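Long-range contact in putative PTS system, cellobiose-specific IIA component (Streptococcus mutans, PDB 3L8R), which probably transfers phosphoryl groups in the phosphotransferase system for sugar uptake, as the cellobiose-specific IIA component of the lactose/cellobiose family: residues 38-43 with 61-66. Sequence-based numbering, arbitrary orientation.
Sequences RSIVHE and QEANDE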
# COMPACT_ATOMS: atom_id res chain seq x y z
N ARG A 38 6.41 -6.03 -9.59
CA ARG A 38 6.34 -6.73 -8.33
C ARG A 38 7.02 -8.07 -8.36
O ARG A 38 7.66 -8.47 -7.39
CB ARG A 38 4.92 -6.90 -7.80
CG ARG A 38 4.91 -7.02 -6.29
CD ARG A 38 3.49 -7.46 -5.82
NE ARG A 38 3.26 -7.18 -4.41
CZ ARG A 38 2.72 -6.07 -3.93
NH1 ARG A 38 2.28 -5.09 -4.71
NH2 ARG A 38 2.56 -5.98 -2.63
N SER A 39 6.88 -8.82 -9.45
CA SER A 39 7.54 -10.11 -9.47
C SER A 39 9.04 -9.92 -9.50
O SER A 39 9.78 -10.73 -8.97
CB SER A 39 7.07 -10.99 -10.63
OG SER A 39 7.63 -10.54 -11.85
N ILE A 40 9.49 -8.82 -10.09
CA ILE A 40 10.92 -8.63 -10.16
C ILE A 40 11.44 -8.27 -8.79
O ILE A 40 12.56 -8.70 -8.39
CB ILE A 40 11.37 -7.61 -11.22
CG1 ILE A 40 11.00 -8.09 -12.63
CG2 ILE A 40 12.88 -7.50 -11.19
CD1 ILE A 40 10.76 -6.94 -13.56
N VAL A 41 10.64 -7.50 -8.06
CA VAL A 41 11.08 -7.15 -6.72
C VAL A 41 11.25 -8.42 -5.91
O VAL A 41 12.22 -8.55 -5.14
CB VAL A 41 10.15 -6.18 -6.01
CG1 VAL A 41 10.57 -6.06 -4.55
CG2 VAL A 41 10.17 -4.83 -6.69
N HIS A 42 10.30 -9.36 -6.06
CA HIS A 42 10.39 -10.64 -5.37
C HIS A 42 11.61 -11.45 -5.80
O HIS A 42 12.29 -12.02 -4.98
CB HIS A 42 9.12 -11.46 -5.54
CG HIS A 42 8.06 -11.09 -4.57
ND1 HIS A 42 8.14 -11.41 -3.23
CD2 HIS A 42 6.91 -10.40 -4.73
CE1 HIS A 42 7.07 -10.94 -2.60
NE2 HIS A 42 6.31 -10.32 -3.49
N GLU A 43 11.94 -11.42 -7.08
CA GLU A 43 13.26 -11.90 -7.53
C GLU A 43 14.36 -11.27 -6.68
O GLU A 43 15.14 -12.00 -6.05
CB GLU A 43 13.48 -11.65 -9.02
CG GLU A 43 12.48 -12.34 -9.93
CD GLU A 43 12.97 -12.44 -11.36
OE1 GLU A 43 12.61 -11.62 -12.21
OE2 GLU A 43 13.75 -13.37 -11.63
N GLN A 61 16.70 -2.48 -9.78
CA GLN A 61 16.71 -1.46 -10.83
C GLN A 61 15.80 -1.83 -12.03
O GLN A 61 15.18 -0.94 -12.66
CB GLN A 61 18.15 -1.14 -11.30
CG GLN A 61 18.23 0.17 -12.05
CD GLN A 61 19.50 0.36 -12.91
OE1 GLN A 61 19.64 1.39 -13.59
NE2 GLN A 61 20.42 -0.62 -12.86
N GLU A 62 15.73 -3.11 -12.36
CA GLU A 62 14.80 -3.51 -13.42
C GLU A 62 13.39 -3.26 -12.99
O GLU A 62 12.58 -2.81 -13.78
CB GLU A 62 14.85 -4.99 -13.64
CG GLU A 62 15.84 -5.46 -14.57
CD GLU A 62 15.95 -6.94 -14.43
OE1 GLU A 62 14.89 -7.64 -14.57
OE2 GLU A 62 17.10 -7.39 -14.17
N ALA A 63 13.09 -3.64 -11.75
CA ALA A 63 11.76 -3.44 -11.17
C ALA A 63 11.41 -1.98 -11.35
O ALA A 63 10.35 -1.65 -11.85
CB ALA A 63 11.72 -3.83 -9.67
N ASN A 64 12.34 -1.12 -10.98
CA ASN A 64 12.18 0.29 -11.26
C ASN A 64 11.93 0.64 -12.74
O ASN A 64 11.00 1.41 -13.03
CB ASN A 64 13.36 1.10 -10.68
CG ASN A 64 12.93 2.48 -10.22
OD1 ASN A 64 13.59 3.45 -10.54
ND2 ASN A 64 11.81 2.58 -9.49
N ASP A 65 12.72 0.07 -13.66
CA ASP A 65 12.47 0.31 -15.07
C ASP A 65 11.02 0.03 -15.42
O ASP A 65 10.41 0.81 -16.16
CB ASP A 65 13.34 -0.56 -15.98
CG ASP A 65 14.80 -0.17 -15.93
OD1 ASP A 65 15.09 1.02 -15.61
OD2 ASP A 65 15.63 -1.09 -16.19
N GLU A 66 10.49 -1.08 -14.93
CA GLU A 66 9.10 -1.44 -15.20
C GLU A 66 8.10 -0.57 -14.44
O GLU A 66 7.10 -0.08 -15.03
CB GLU A 66 8.87 -2.91 -14.91
CG GLU A 66 9.92 -3.76 -15.53
CD GLU A 66 10.09 -3.51 -17.03
OE1 GLU A 66 9.21 -2.91 -17.72
OE2 GLU A 66 11.12 -3.96 -17.54
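Ile40 and Ala63 bring helices 20-49 and 53-82 together, their CA atoms 5.4 Å apart and the short methyl of Ala63 facing the branched flank of Ile40, CB to CB 4.1 Å. Alanine suits the place because a single methyl lets the local axes approach to 8.3 Å. On the same apolar patch Val41 adds CG2, which lies 3.5 Å from Ala63 CB. The Val41 side chain also touches Leu106 of helix 91-118, and a compact, branched apolar residue suits this buried place beside both.

The local axes run antiparallel, at 174°, as expected for consecutive helices of an up-and-down bundle; here three long helices make up the subunit, and three subunits form the assembly. Segment 61-66 also falls within a predicted coiled coil.

Around this patch, two glutamates border Ile40. Isoleucine suits the position because its two branches let one buried side chain meet both while its CB packs on Ala63: CG2, anti to the backbone N, lies 3.9 Å from Glu62 OE1 and also near Glu62 CB, and CD1 on the other branch lies 3.8 Å from Glu66 CG. Both glutamate side chains cross Ile40 at about a right angle. Glu62 is extended beyond CG, its carboxylate beside the isoleucine methyl. In Glu66 a methylene packs while the carboxylate turns to a polar partner: the chain bends at chi2 (-54°) and OE1 forms a salt bridge with Lys69. Glu62 OE1 and Glu43 OE1, 5.2 Å apart, each have a long, weak ion pair with Lys59, which probably eases their mutual repulsion.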